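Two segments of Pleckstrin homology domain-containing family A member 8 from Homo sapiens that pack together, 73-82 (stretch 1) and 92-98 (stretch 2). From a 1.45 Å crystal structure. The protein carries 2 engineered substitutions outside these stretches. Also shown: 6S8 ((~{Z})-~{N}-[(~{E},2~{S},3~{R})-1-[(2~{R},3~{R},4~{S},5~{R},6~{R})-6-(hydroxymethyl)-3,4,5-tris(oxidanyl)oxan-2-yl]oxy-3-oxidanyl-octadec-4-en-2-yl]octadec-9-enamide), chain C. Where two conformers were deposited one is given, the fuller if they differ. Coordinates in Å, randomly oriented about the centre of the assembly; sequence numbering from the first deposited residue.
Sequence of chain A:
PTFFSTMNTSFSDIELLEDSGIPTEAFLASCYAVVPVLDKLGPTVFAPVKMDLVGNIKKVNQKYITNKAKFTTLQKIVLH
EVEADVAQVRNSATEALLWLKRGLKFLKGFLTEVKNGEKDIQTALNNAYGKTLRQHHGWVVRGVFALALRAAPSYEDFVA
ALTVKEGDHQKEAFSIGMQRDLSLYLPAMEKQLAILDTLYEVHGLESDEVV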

# COMPACT_ATOMS: atom_id res chain seq x y z
N THR A 73 -15.96 -5.65 -6.40
CA THR A 73 -14.60 -5.56 -6.76
C THR A 73 -14.17 -4.13 -7.07
O THR A 73 -14.98 -3.27 -7.39
N LEU A 74 -12.87 -3.92 -7.00
CA LEU A 74 -12.31 -2.62 -7.37
C LEU A 74 -12.66 -2.26 -8.80
O LEU A 74 -12.94 -1.08 -9.12
N GLN A 75 -12.53 -3.22 -9.69
CA GLN A 75 -12.82 -2.98 -11.09
C GLN A 75 -14.26 -2.53 -11.35
O GLN A 75 -14.54 -1.63 -12.13
N LYS A 76 -15.21 -3.14 -10.60
CA LYS A 76 -16.61 -2.75 -10.70
C LYS A 76 -16.83 -1.32 -10.28
O LYS A 76 -17.61 -0.60 -10.91
N ILE A 77 -16.11 -0.87 -9.25
CA ILE A 77 -16.21 0.52 -8.84
C ILE A 77 -15.65 1.46 -9.93
O ILE A 77 -16.32 2.42 -10.32
N VAL A 78 -14.44 1.19 -10.38
CA VAL A 78 -13.77 2.05 -11.36
C VAL A 78 -14.57 2.09 -12.65
O VAL A 78 -14.83 3.19 -13.21
N LEU A 79 -14.99 0.91 -13.11
CA LEU A 79 -15.71 0.84 -14.39
C LEU A 79 -17.05 1.57 -14.28
O LEU A 79 -17.53 2.20 -15.25
N HIS A 80 -17.70 1.51 -13.11
CA HIS A 80 -18.94 2.31 -12.93
C HIS A 80 -18.68 3.78 -13.02
O HIS A 80 -19.49 4.52 -13.64
N GLU A 81 -17.59 4.24 -12.39
CA GLU A 81 -17.25 5.67 -12.46
C GLU A 81 -17.02 6.13 -13.86
O GLU A 81 -17.38 7.23 -14.21
N VAL A 82 -16.33 5.30 -14.63
CA VAL A 82 -16.08 5.58 -16.05
C VAL A 82 -17.43 5.65 -16.82
O VAL A 82 -17.66 6.65 -17.52
N SER A 92 -13.37 11.16 -6.16
CA SER A 92 -13.70 9.86 -6.80
C SER A 92 -12.90 8.67 -6.23
O SER A 92 -11.76 8.83 -5.77
N ALA A 93 -13.52 7.50 -6.29
CA ALA A 93 -12.83 6.28 -5.97
C ALA A 93 -11.70 5.98 -6.94
O ALA A 93 -10.64 5.44 -6.54
N THR A 94 -11.89 6.38 -8.22
CA THR A 94 -10.86 6.15 -9.22
C THR A 94 -9.55 6.92 -8.87
O THR A 94 -8.48 6.36 -8.91
N GLU A 95 -9.70 8.17 -8.45
CA GLU A 95 -8.58 8.97 -8.03
C GLU A 95 -7.96 8.43 -6.74
O GLU A 95 -6.73 8.34 -6.61
N ALA A 96 -8.82 8.03 -5.80
CA ALA A 96 -8.33 7.49 -4.50
C ALA A 96 -7.50 6.24 -4.77
O ALA A 96 -6.39 6.06 -4.22
N LEU A 97 -8.01 5.37 -5.65
CA LEU A 97 -7.32 4.12 -5.90
C LEU A 97 -6.00 4.34 -6.71
O LEU A 97 -5.03 3.58 -6.59
N LEU A 98 -6.00 5.38 -7.58
CA LEU A 98 -4.78 5.78 -8.25
C LEU A 98 -3.66 6.02 -7.25
O LEU A 98 -2.52 5.52 -7.39

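This is a small helix-to-helix contact in which one buried carboxylate, Glu81, binds the start of the second helix while a short run of apolar side chains packs beside it. Helix 74-82 and helix 93-98 run at 131° to each other, with axes 9.6 Å apart at closest approach. The backbones come nearest at Val78 and Thr94, whose CA atoms lie 5.5 Å apart.

Glu81 points toward stretch 2 with chi1 m and chi2 t. Its OE2 accepts from Ala93 N at 2.9 Å. Its OE1 accepts from Thr94 N at 2.8 Å and also from Thr94 OG1 at 2.7 Å. The first NH groups of a helix have no partners within that helix, so the carboxylate satisfies two of them. Thr94, with chi1 m, brings its hydroxyl to the same oxygen. Glu81 OE1 also lies 3.5 Å from Ser92 CB. Ser92 caps its own helix: in the p rotamer, its OG accepts from Glu95 N at 3.0 Å.

The apolar part begins next to this polar cluster. Ile77 (m, t) points toward stretch 2, and its CG2 meets Ala93 CB at 3.5 Å. Val78, chi1 t, is directed sideways. Its CG1 lies 3.7 Å from Thr94 OG1, and its CG2 lies 3.9 Å from Leu97 CD2. Leu97 (t, p) points toward stretch 1. Its CD2 also reaches Leu74 CB at 4.1 Å, so this methyl touches residues one helical turn apart. Leu74 is sideways, with rotamer m, t.

Gln75 and Leu79 point away and take no part. Thr73 also stays outside the contact, but its OG1, with chi1 p, caps the first helix by accepting from Lys76 N at 3.1 Å.

The glycolipid 6S8 comes near stretch 2 at Glu95, where OE2 is 3.6 Å from C6A of the ligand.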

# COMPACT_ATOMS: atom_id res chain seq x y z
CB THR A 73 -14.25 -6.43 -7.96
OG1 THR A 73 -14.89 -5.89 -9.11
CG2 THR A 73 -14.66 -7.89 -7.74
CB LEU A 74 -10.81 -2.61 -7.13
CG LEU A 74 -10.21 -2.86 -5.73
CD1 LEU A 74 -8.68 -2.90 -5.73
CD2 LEU A 74 -10.78 -1.90 -4.69
CB GLN A 75 -12.46 -4.15 -11.98
CG GLN A 75 -10.99 -4.54 -11.98
CD GLN A 75 -10.63 -5.68 -11.00
OE1 GLN A 75 -11.13 -5.73 -9.85
NE2 GLN A 75 -9.79 -6.60 -11.49
CB LYS A 76 -17.49 -3.72 -9.94
CG LYS A 76 -17.62 -5.09 -10.63
CD LYS A 76 -18.41 -6.06 -9.74
CE LYS A 76 -18.62 -7.41 -10.36
NZ LYS A 76 -19.59 -7.38 -11.48
CB ILE A 77 -15.49 0.77 -7.49
CG1 ILE A 77 -16.19 -0.04 -6.35
CG2 ILE A 77 -15.46 2.29 -7.19
CD1 ILE A 77 -15.51 -0.11 -5.01
CB VAL A 78 -12.33 1.61 -11.59
CG1 VAL A 78 -11.72 2.41 -12.77
CG2 VAL A 78 -11.51 1.83 -10.33
CB LEU A 79 -15.90 -0.60 -14.81
CG LEU A 79 -14.59 -1.26 -15.30
CD1 LEU A 79 -14.80 -2.76 -15.62
CD2 LEU A 79 -13.87 -0.48 -16.39
CB HIS A 80 -19.63 1.97 -11.64
CG HIS A 80 -20.78 2.87 -11.35
ND1 HIS A 80 -22.01 2.72 -11.97
CD2 HIS A 80 -20.89 4.00 -10.51
CE1 HIS A 80 -22.83 3.72 -11.54
NE2 HIS A 80 -22.15 4.46 -10.62
CB GLU A 81 -16.11 6.02 -11.51
CG GLU A 81 -16.50 5.98 -10.02
CD GLU A 81 -15.47 6.59 -9.09
OE1 GLU A 81 -14.33 6.77 -9.52
OE2 GLU A 81 -15.86 6.86 -7.92
CB VAL A 82 -15.12 4.51 -16.66
CG1 VAL A 82 -15.15 4.53 -18.18
CG2 VAL A 82 -13.71 4.63 -15.99
CB SER A 92 -13.52 9.90 -8.30
OG SER A 92 -12.19 9.89 -8.65
CB ALA A 93 -13.82 5.11 -5.91
CB THR A 94 -11.35 6.48 -10.62
OG1 THR A 94 -12.41 5.60 -10.96
CG2 THR A 94 -10.24 6.36 -11.65
CB GLU A 95 -8.99 10.38 -7.81
CG GLU A 95 -7.86 11.34 -7.36
CD GLU A 95 -8.33 12.73 -7.03
OE1 GLU A 95 -9.55 12.91 -6.70
OE2 GLU A 95 -7.48 13.64 -7.13
CB ALA A 96 -9.46 7.20 -3.52
CB LEU A 97 -8.29 3.17 -6.58
CG LEU A 97 -7.77 1.77 -6.90
CD1 LEU A 97 -7.25 1.06 -5.60
CD2 LEU A 97 -8.88 0.99 -7.63
CB LEU A 98 -4.99 7.00 -9.10
CG LEU A 98 -3.81 7.56 -9.89
CD1 LEU A 98 -3.30 6.56 -10.92
CD2 LEU A 98 -4.17 8.95 -10.43
C1 6S8 C . -1.01 13.09 -2.98
C2 6S8 C . 0.20 12.62 -2.20
N2 6S8 C . 0.02 11.22 -1.86
C3 6S8 C . 0.34 13.47 -0.90
O3 6S8 C . 0.44 14.85 -1.32
C4 6S8 C . 1.55 13.05 -0.15
C5 6S8 C . 1.45 12.57 1.09
C6 6S8 C . 2.60 12.12 1.96
C7 6S8 C . 3.98 12.12 1.36
C8 6S8 C . 4.88 12.15 2.57
C9 6S8 C . 6.14 11.46 2.20
C10 6S8 C . 5.91 9.97 2.26
C11 6S8 C . 6.79 9.33 3.35
C12 6S8 C . 7.04 7.88 2.99
C13 6S8 C . 6.74 6.86 4.08
C14 6S8 C . 7.79 6.75 5.18
C15 6S8 C . 7.91 5.31 5.70
C16 6S8 C . 7.89 5.10 7.21
C17 6S8 C . 9.05 4.33 7.87
C18 6S8 C . 9.18 2.86 7.52
C1A 6S8 C . -3.38 12.70 -3.03
O1A 6S8 C . -2.22 12.92 -2.25
C2A 6S8 C . -4.41 11.98 -2.20
O2A 6S8 C . -3.87 10.71 -1.81
C3A 6S8 C . -5.75 11.89 -2.93
O3A 6S8 C . -6.72 11.35 -2.05
C4A 6S8 C . -6.16 13.26 -3.43
O4A 6S8 C . -6.62 14.08 -2.36
O5A 6S8 C . -4.23 15.92 -5.25
C5M 6S8 C . -5.03 13.88 -4.22
C6A 6S8 C . -5.39 15.26 -4.70
O6A 6S8 C . -3.87 13.97 -3.39
CAA 6S8 C . 0.90 10.28 -2.18
OAA 6S8 C . 1.90 10.46 -2.87
CAB 6S8 C . 0.54 8.92 -1.68
CAC 6S8 C . 1.23 9.02 -0.28
CAD 6S8 C . 2.11 7.87 -0.09
CAE 6S8 C . 1.56 7.12 1.09
CAF 6S8 C . 2.48 5.93 1.27
CAG 6S8 C . 1.66 4.63 1.44
CAH 6S8 C . 2.31 3.71 2.48
CAI 6S8 C . 3.60 3.22 1.89
CAJ 6S8 C . 4.72 3.05 2.59
CAK 6S8 C . 4.86 3.28 4.06
CAL 6S8 C . 6.09 2.41 4.36
CAM 6S8 C . 6.22 1.99 5.81
CAN 6S8 C . 5.01 1.22 6.24
CAO 6S8 C . 5.39 0.25 7.34
CAP 6S8 C . 5.73 -1.12 6.81
CAQ 6S8 C . 4.98 -2.19 7.53
CAR 6S8 C . 4.67 -3.25 6.55